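Local coordinates for protein probable aromatic acid decarboxylase (Escherichia coli, PDB 1SBZ) that binds flavin mononucleotide and probably prenylates it, making the prenyl-FMN cofactor used by a phenolic acid decarboxylase, at residues Val5-Ala10 / Thr41-Glu46; Val17-Ala22 / Gly80-Pro85. All coordinates share one frame; numbering follows the deposited sequence.

Interaction 1: Val5-Ala10 / Thr41-Glu46. With FMN (flavin mononucleotide), chain H.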
ATOM      1  N   VAL D   5      -6.764  28.504 -19.641  1.00 22.32           N
ATOM      2  CA  VAL D   5      -5.503  28.126 -20.259  1.00 21.85           C
ATOM      3  C   VAL D   5      -4.389  28.644 -19.364  1.00 21.42           C
ATOM      4  O   VAL D   5      -4.174  29.853 -19.251  1.00 21.61           O
ATOM      5  CB  VAL D   5      -5.377  28.675 -21.710  1.00 21.87           C
ATOM      6  CG1 VAL D   5      -4.026  28.320 -22.322  1.00 22.29           C
ATOM      7  CG2 VAL D   5      -6.503  28.140 -22.598  1.00 21.91           C
ATOM      8  N   GLY D   6      -3.715  27.723 -18.684  1.00 20.88           N
ATOM      9  CA  GLY D   6      -2.553  28.076 -17.884  1.00 20.17           C
ATOM     10  C   GLY D   6      -1.320  27.862 -18.736  1.00 20.30           C
ATOM     11  O   GLY D   6      -1.250  26.898 -19.492  1.00 20.08           O
HETATM   12  N   MSE D   7      -0.358  28.771 -18.644  1.00 20.25           N
HETATM   13  CA  MSE D   7       0.927  28.559 -19.295  1.00 20.86           C
HETATM   14  C   MSE D   7       2.013  28.627 -18.265  1.00 19.65           C
HETATM   15  O   MSE D   7       1.950  29.407 -17.319  1.00 19.41           O
HETATM   16  CB  MSE D   7       1.178  29.561 -20.418  1.00 20.43           C
HETATM   17  CG  MSE D   7       0.314  29.337 -21.644  1.00 21.19           C
HETATM   18 SE   MSE D   7       0.909  30.406 -23.167  1.00 24.82          SE
HETATM   19  CE  MSE D   7       2.699  29.670 -23.453  1.00 22.19           C
ATOM     20  N   THR D   8       3.042  27.827 -18.487  1.00 19.07           N
ATOM     21  CA  THR D   8       4.014  27.542 -17.463  1.00 18.59           C
ATOM     22  C   THR D   8       5.429  27.460 -18.064  1.00 18.48           C
ATOM     23  O   THR D   8       5.576  27.244 -19.262  1.00 18.43           O
ATOM     24  CB  THR D   8       3.520  26.254 -16.772  1.00 19.06           C
ATOM     25  OG1 THR D   8       2.876  26.600 -15.534  1.00 18.74           O
ATOM     26  CG2 THR D   8       4.599  25.364 -16.398  1.00 18.45           C
ATOM     27  N   GLY D   9       6.455  27.642 -17.232  1.00 18.48           N
ATOM     28  CA  GLY D   9       7.832  27.822 -17.700  1.00 18.27           C
ATOM     29  C   GLY D   9       8.596  26.574 -18.114  1.00 18.25           C
ATOM     30  O   GLY D   9       9.782  26.450 -17.831  1.00 18.66           O
ATOM     31  N   ALA D  10       7.924  25.647 -18.781  1.00 17.90           N
ATOM     32  CA  ALA D  10       8.612  24.544 -19.435  1.00 18.12           C
ATOM     33  C   ALA D  10       8.877  24.939 -20.881  1.00 18.00           C
ATOM     34  O   ALA D  10       8.116  25.707 -21.480  1.00 18.15           O
ATOM     35  CB  ALA D  10       7.783  23.269 -19.371  1.00 17.32           C
ATOM     36  N   THR D  41       8.942  34.507 -19.572  1.00 26.97           N
ATOM     37  CA  THR D  41      10.335  34.363 -19.977  1.00 27.42           C
ATOM     38  C   THR D  41      10.486  33.386 -21.151  1.00 27.53           C
ATOM     39  O   THR D  41      11.234  33.635 -22.103  1.00 27.55           O
ATOM     40  CB  THR D  41      11.165  33.856 -18.779  1.00 27.54           C
ATOM     41  OG1 THR D  41      11.039  34.763 -17.670  1.00 28.18           O
ATOM     42  CG2 THR D  41      12.653  33.875 -19.100  1.00 28.15           C
ATOM     43  N   THR D  42       9.775  32.267 -21.063  1.00 27.52           N
ATOM     44  CA  THR D  42       9.854  31.203 -22.061  1.00 27.61           C
ATOM     45  C   THR D  42       9.202  31.642 -23.382  1.00 27.50           C
ATOM     46  O   THR D  42       9.720  31.356 -24.463  1.00 27.59           O
ATOM     47  CB  THR D  42       9.231  29.893 -21.480  1.00 27.73           C
ATOM     48  OG1 THR D  42      10.158  29.299 -20.554  1.00 28.89           O
ATOM     49  CG2 THR D  42       9.113  28.818 -22.524  1.00 28.16           C
ATOM     50  N   ILE D  43       8.080  32.353 -23.286  1.00 27.59           N
ATOM     51  CA  ILE D  43       7.387  32.892 -24.464  1.00 27.59           C
ATOM     52  C   ILE D  43       8.315  33.822 -25.235  1.00 27.81           C
ATOM     53  O   ILE D  43       8.451  33.716 -26.450  1.00 27.34           O
ATOM     54  CB  ILE D  43       6.094  33.640 -24.048  1.00 27.61           C
ATOM     55  CG1 ILE D  43       5.002  32.642 -23.655  1.00 27.10           C
ATOM     56  CG2 ILE D  43       5.590  34.546 -25.186  1.00 27.20           C
ATOM     57  CD1 ILE D  43       3.923  33.226 -22.751  1.00 27.93           C
ATOM     58  N   GLU D  44       8.963  34.715 -24.499  1.00 28.48           N
ATOM     59  CA  GLU D  44       9.838  35.712 -25.085  1.00 29.20           C
ATOM     60  C   GLU D  44      11.066  35.076 -25.749  1.00 29.23           C
ATOM     61  O   GLU D  44      11.441  35.467 -26.859  1.00 29.14           O
ATOM     62  CB  GLU D  44      10.180  36.791 -24.046  1.00 29.48           C
ATOM     63  CG  GLU D  44       9.190  37.954 -24.103  1.00 31.54           C
ATOM     64  CD  GLU D  44       9.056  38.766 -22.822  1.00 34.13           C
ATOM     65  OE1 GLU D  44       9.939  38.690 -21.936  1.00 36.09           O
ATOM     66  OE2 GLU D  44       8.037  39.493 -22.706  1.00 35.07           O
ATOM     67  N   LEU D  45      11.644  34.065 -25.099  1.00 29.08           N
ATOM     68  CA  LEU D  45      12.774  33.307 -25.655  1.00 28.89           C
ATOM     69  C   LEU D  45      12.427  32.465 -26.889  1.00 28.50           C
ATOM     70  O   LEU D  45      13.169  32.472 -27.875  1.00 28.75           O
ATOM     71  CB  LEU D  45      13.399  32.403 -24.578  1.00 29.25           C
ATOM     72  CG  LEU D  45      14.466  31.381 -25.019  1.00 30.14           C
ATOM     73  CD1 LEU D  45      15.792  32.065 -25.366  1.00 31.49           C
ATOM     74  CD2 LEU D  45      14.682  30.277 -23.965  1.00 29.69           C
ATOM     75  N   GLU D  46      11.305  31.750 -26.836  1.00 27.76           N
ATOM     76  CA  GLU D  46      11.014  30.678 -27.801  1.00 27.20           C
ATOM     77  C   GLU D  46      10.097  31.059 -28.956  1.00 27.17           C
ATOM     78  O   GLU D  46       9.976  30.309 -29.934  1.00 26.89           O
ATOM     79  CB  GLU D  46      10.452  29.453 -27.075  1.00 26.73           C
ATOM     80  CG  GLU D  46      11.395  28.931 -26.009  1.00 25.36           C
ATOM     81  CD  GLU D  46      10.915  27.664 -25.335  1.00 23.89           C
ATOM     82  OE1 GLU D  46       9.728  27.293 -25.466  1.00 22.57           O
ATOM     83  OE2 GLU D  46      11.747  27.045 -24.658  1.00 23.08           O
TER
HETATM   84  N1  FMN H1404      10.981  22.918 -16.167  1.00 19.94           N
HETATM   85  C2  FMN H1404      10.389  21.719 -16.487  1.00 19.80           C
HETATM   86  O2  FMN H1404       9.820  21.102 -15.594  1.00 19.54           O
HETATM   87  N3  FMN H1404      10.446  21.235 -17.780  1.00 19.41           N
HETATM   88  C4  FMN H1404      11.100  21.969 -18.762  1.00 20.13           C
HETATM   89  O4  FMN H1404      10.924  21.661 -19.945  1.00 19.17           O
HETATM   90  C4A FMN H1404      11.702  23.197 -18.430  1.00 20.00           C
HETATM   91  N5  FMN H1404      12.361  23.963 -19.379  1.00 19.99           N
HETATM   92  C5A FMN H1404      12.942  25.177 -19.027  1.00 19.59           C
HETATM   93  C6  FMN H1404      13.601  25.948 -19.989  1.00 20.25           C
HETATM   94  C7  FMN H1404      14.186  27.175 -19.642  1.00 20.58           C
HETATM   95  C7M FMN H1404      14.544  28.131 -20.751  1.00 22.80           C
HETATM   96  C8  FMN H1404      14.111  27.629 -18.319  1.00 20.26           C
HETATM   97  C8M FMN H1404      14.490  29.043 -17.948  1.00 21.90           C
HETATM   98  C9  FMN H1404      13.454  26.858 -17.367  1.00 19.80           C
HETATM   99  C9A FMN H1404      12.865  25.635 -17.713  1.00 19.77           C
HETATM  100  N10 FMN H1404      12.213  24.868 -16.750  1.00 19.67           N
HETATM  101  C10 FMN H1404      11.639  23.661 -17.115  1.00 19.64           C
HETATM  102  C1' FMN H1404      12.359  25.212 -15.292  1.00 19.09           C
HETATM  103  C2' FMN H1404      11.100  25.922 -14.804  1.00 19.54           C
HETATM  104  O2' FMN H1404      10.872  27.068 -15.598  1.00 20.58           O
HETATM  105  C3' FMN H1404      11.173  26.276 -13.314  1.00 19.64           C
HETATM  106  O3' FMN H1404      11.069  25.089 -12.541  1.00 19.41           O
HETATM  107  C4' FMN H1404      10.113  27.293 -12.873  1.00 18.98           C
HETATM  108  O4' FMN H1404      10.132  27.464 -11.468  1.00 19.54           O
HETATM  109  C5' FMN H1404       8.699  26.891 -13.278  1.00 19.18           C
HETATM  110  O5' FMN H1404       7.758  27.745 -12.649  1.00 19.00           O
HETATM  111  P   FMN H1404       6.259  27.804 -13.236  1.00 19.44           P
HETATM  112  O1P FMN H1404       6.325  28.513 -14.573  1.00 20.50           O
HETATM  113  O2P FMN H1404       5.423  28.552 -12.242  1.00 18.37           O
HETATM  114  O3P FMN H1404       5.739  26.390 -13.413  1.00 18.94           O

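Interaction 2: Val17-Ala22 / Gly80-Pro85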
ATOM      1  N   VAL D  17       0.997  29.129 -27.345  1.00 22.37           N
ATOM      2  CA  VAL D  17       0.602  30.164 -28.309  1.00 22.81           C
ATOM      3  C   VAL D  17      -0.276  29.593 -29.426  1.00 23.30           C
ATOM      4  O   VAL D  17      -1.295  30.188 -29.777  1.00 23.14           O
ATOM      5  CB  VAL D  17       1.829  30.892 -28.914  1.00 22.73           C
ATOM      6  CG1 VAL D  17       1.390  31.994 -29.892  1.00 22.81           C
ATOM      7  CG2 VAL D  17       2.702  31.474 -27.810  1.00 22.31           C
ATOM      8  N   ALA D  18       0.114  28.433 -29.961  1.00 23.57           N
ATOM      9  CA  ALA D  18      -0.637  27.793 -31.031  1.00 24.19           C
ATOM     10  C   ALA D  18      -2.029  27.342 -30.581  1.00 24.64           C
ATOM     11  O   ALA D  18      -2.997  27.482 -31.328  1.00 24.72           O
ATOM     12  CB  ALA D  18       0.140  26.629 -31.608  1.00 24.16           C
ATOM     13  N   LEU D  19      -2.123  26.802 -29.367  1.00 24.89           N
ATOM     14  CA  LEU D  19      -3.418  26.406 -28.815  1.00 25.33           C
ATOM     15  C   LEU D  19      -4.320  27.626 -28.606  1.00 25.76           C
ATOM     16  O   LEU D  19      -5.521  27.571 -28.897  1.00 25.48           O
ATOM     17  CB  LEU D  19      -3.246  25.604 -27.520  1.00 24.90           C
ATOM     18  CG  LEU D  19      -4.505  25.206 -26.737  1.00 25.28           C
ATOM     19  CD1 LEU D  19      -4.442  23.743 -26.331  1.00 24.98           C
ATOM     20  CD2 LEU D  19      -4.675  26.101 -25.519  1.00 25.41           C
ATOM     21  N   LEU D  20      -3.731  28.715 -28.106  1.00 26.19           N
ATOM     22  CA  LEU D  20      -4.456  29.971 -27.923  1.00 27.02           C
ATOM     23  C   LEU D  20      -4.902  30.576 -29.248  1.00 28.31           C
ATOM     24  O   LEU D  20      -5.998  31.134 -29.335  1.00 28.65           O
ATOM     25  CB  LEU D  20      -3.615  30.988 -27.143  1.00 26.37           C
ATOM     26  CG  LEU D  20      -3.523  30.858 -25.624  1.00 24.64           C
ATOM     27  CD1 LEU D  20      -2.455  31.801 -25.103  1.00 21.92           C
ATOM     28  CD2 LEU D  20      -4.861  31.145 -24.959  1.00 21.71           C
ATOM     29  N   GLN D  21      -4.052  30.472 -30.270  1.00 29.78           N
ATOM     30  CA  GLN D  21      -4.405  30.907 -31.623  1.00 31.32           C
ATOM     31  C   GLN D  21      -5.601  30.126 -32.173  1.00 32.11           C
ATOM     32  O   GLN D  21      -6.551  30.720 -32.683  1.00 32.39           O
ATOM     33  CB  GLN D  21      -3.211  30.757 -32.566  1.00 31.18           C
ATOM     34  CG  GLN D  21      -2.176  31.872 -32.460  1.00 32.12           C
ATOM     35  CD  GLN D  21      -0.854  31.518 -33.118  1.00 32.13           C
ATOM     36  OE1 GLN D  21      -0.593  30.353 -33.427  1.00 33.42           O
ATOM     37  NE2 GLN D  21      -0.015  32.524 -33.329  1.00 33.58           N
ATOM     38  N   ALA D  22      -5.545  28.798 -32.067  1.00 33.15           N
ATOM     39  CA  ALA D  22      -6.624  27.921 -32.532  1.00 34.27           C
ATOM     40  C   ALA D  22      -7.941  28.175 -31.793  1.00 35.15           C
ATOM     41  O   ALA D  22      -9.017  28.092 -32.388  1.00 34.93           O
ATOM     42  CB  ALA D  22      -6.216  26.456 -32.403  1.00 34.29           C
ATOM     43  N   GLY D  80     -13.524  23.683 -17.978  1.00 25.24           N
ATOM     44  CA  GLY D  80     -12.267  23.016 -17.660  1.00 23.67           C
ATOM     45  C   GLY D  80     -11.054  23.893 -17.845  1.00 22.72           C
ATOM     46  O   GLY D  80     -11.172  25.111 -17.984  1.00 22.36           O
HETATM   47  N   MSE D  81      -9.885  23.254 -17.866  1.00 21.62           N
HETATM   48  CA  MSE D  81      -8.603  23.943 -17.851  1.00 21.15           C
HETATM   49  C   MSE D  81      -7.548  23.120 -18.583  1.00 20.18           C
HETATM   50  O   MSE D  81      -7.535  21.899 -18.483  1.00 20.63           O
HETATM   51  CB  MSE D  81      -8.162  24.196 -16.403  1.00 20.61           C
HETATM   52  CG  MSE D  81      -6.788  24.851 -16.230  1.00 20.59           C
HETATM   53 SE   MSE D  81      -6.495  25.423 -14.388  1.00 23.52          SE
HETATM   54  CE  MSE D  81      -4.799  26.293 -14.612  1.00 21.01           C
ATOM     55  N   ILE D  82      -6.683  23.804 -19.328  1.00 19.71           N
ATOM     56  CA  ILE D  82      -5.516  23.195 -19.959  1.00 19.00           C
ATOM     57  C   ILE D  82      -4.279  23.914 -19.444  1.00 18.68           C
ATOM     58  O   ILE D  82      -4.241  25.139 -19.419  1.00 19.07           O
ATOM     59  CB  ILE D  82      -5.581  23.317 -21.512  1.00 19.05           C
ATOM     60  CG1 ILE D  82      -6.894  22.751 -22.048  1.00 18.30           C
ATOM     61  CG2 ILE D  82      -4.392  22.597 -22.168  1.00 19.34           C
ATOM     62  CD1 ILE D  82      -7.236  23.174 -23.468  1.00 18.75           C
ATOM     63  N   VAL D  83      -3.268  23.164 -19.027  1.00 17.85           N
ATOM     64  CA  VAL D  83      -1.978  23.773 -18.696  1.00 17.10           C
ATOM     65  C   VAL D  83      -0.981  23.331 -19.761  1.00 17.56           C
ATOM     66  O   VAL D  83      -0.681  22.137 -19.874  1.00 17.39           O
ATOM     67  CB  VAL D  83      -1.490  23.389 -17.280  1.00 16.93           C
ATOM     68  CG1 VAL D  83      -0.236  24.178 -16.907  1.00 15.32           C
ATOM     69  CG2 VAL D  83      -2.602  23.614 -16.238  1.00 15.30           C
ATOM     70  N   ILE D  84      -0.481  24.294 -20.537  1.00 17.71           N
ATOM     71  CA  ILE D  84       0.301  24.005 -21.744  1.00 17.69           C
ATOM     72  C   ILE D  84       1.403  25.041 -22.051  1.00 17.93           C
ATOM     73  O   ILE D  84       1.100  26.209 -22.322  1.00 18.30           O
ATOM     74  CB  ILE D  84      -0.662  23.830 -22.961  1.00 18.01           C
ATOM     75  CG1 ILE D  84       0.114  23.475 -24.230  1.00 17.48           C
ATOM     76  CG2 ILE D  84      -1.579  25.074 -23.137  1.00 17.06           C
ATOM     77  CD1 ILE D  84      -0.785  23.110 -25.409  1.00 17.72           C
ATOM     78  N   PRO D  85       2.677  24.636 -21.976  1.00 17.42           N
ATOM     79  CA  PRO D  85       3.075  23.335 -21.431  1.00 17.18           C
ATOM     80  C   PRO D  85       2.992  23.395 -19.916  1.00 16.78           C
ATOM     81  O   PRO D  85       2.888  24.492 -19.347  1.00 16.64           O
ATOM     82  CB  PRO D  85       4.544  23.222 -21.844  1.00 17.44           C
ATOM     83  CG  PRO D  85       5.018  24.655 -21.869  1.00 17.38           C
ATOM     84  CD  PRO D  85       3.839  25.443 -22.389  1.00 17.20           C
TER

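Interaction 1: Val5-Ala10 / Thr41-Glu46
The apolar part of this contact joins Met-7, a selenomethionine at the end of strand 2-7, to Ile-43 on helix 37-46. Their side chains cross at about a right angle. The Met-7 chain runs out extended and then bends at its last torsion (chi3 63°), which carries CE against the flank of the isoleucine, 3.8 Å from Ile-43 CG1 and equally close to its CD1.

Where the strand gives way to the loop, Thr-42 takes over. Its methyl CG2 packs on a backbone oxygen, 3.4 Å from Ala-10 O, while OG1 turns back along its own helix to a weak hydrogen bond with Trp-38 O and merely adjoins the Gly-9 backbone.

The flavin is bonded through the loop backbone. Gly-9 N donates to the phosphate oxygen FMN O1P at 2.8 Å, and the ribityl hydroxyl FMN O2' donates to Gly-9 O at 2.6 Å. Gly-9 thus grips phosphate and ribityl chain together. Ala-10 lies against the flavin ring, its CA 3.5 Å from FMN C4A, and Leu-45 CD2 touches the dimethylbenzene methyl C7M. A phosphate-binding loop after the first strand of a parallel sheet is characteristic of Rossmann-like flavoproteins.

Glu-46 clamps the following turn through Thr-11, Gly-12 and Ala-13. Val-54 of helix 51-55 touches both Met-7 and Ile-43; from strand 30-35, Leu-33 packs on Met-7 and Met-35 on Ile-43, while helix 13-24 borders Thr-42.

Interaction 2: Val17-Ala22 / Gly80-Pro85
Leu-19, on the sheet-facing side of helix 13-24, meets two isoleucines of strand 80-86, Ile-82 and Ile-84. These alternate residues put their side chains on the same face of the strand, and the leucine methyl CD1 touches both.

Against Ile-82 the approach is tip to tip: Leu-19 CD1 and Ile-82 CD1 come to 4.0 Å, each methyl being the far end of its chain. Ile-84 is met differently. The two side chains pass at a slant, and the contact runs along the leucine instead of stopping at its end. Ile-84 CD1 lies 3.8 Å from Leu-19 CD1 and 4.1 Å from Leu-19 CB, while the other branches pair up, Leu-19 CD2 with Ile-84 CG2 at 4.0 Å.

Torsions contribute to this reach. Leu-19 has CG turned away from the backbone N (chi1 175°), which sends it out from the helix. Ile-84 has an extended chain (chi1 -178°, chi2 172°) that carries CD1 to the leucine.

Helix 13-24 links strands 2-7 and 30-35 in a beta-alpha-beta crossover and packs on a face of the parallel sheet of this Rossmann-like fold. Val-169 of helix 158-170 touches both Leu-19 and Ile-82, and Val-5 of the neighbouring strand 2-7 packs on the leucine as well.

All the side-chain contacts across the pair are between aliphatic carbons, and the three residues are buried. The hold on this strand is therefore probably one of dispersion and the exclusion of water, with shape rather than directional bonding setting the fit.

How the interactions relate
Both contacts are buried and rest on the same parallel sheet, whose neighbouring strands 2-7 and 80-86 are stitched together by backbone bonds from Gly-6 to Ile-82 and Ile-84. Helix 13-24 follows strand 2-7 in the chain, so the loop of interaction 1 leads into the helix of interaction 2. Their places differ: the centre of 17-22 with 80-85 is about 5 Å from the centre of the chain and the contact is wholly aliphatic, whereas the centre of 5-10 with 41-46 is about 11 Å from it, where hydrophobic packing gives way to flavin binding and a second subunit reaches Leu-45. Pro-85, preceded by a cis peptide, packs against Thr-8 and Ala-10.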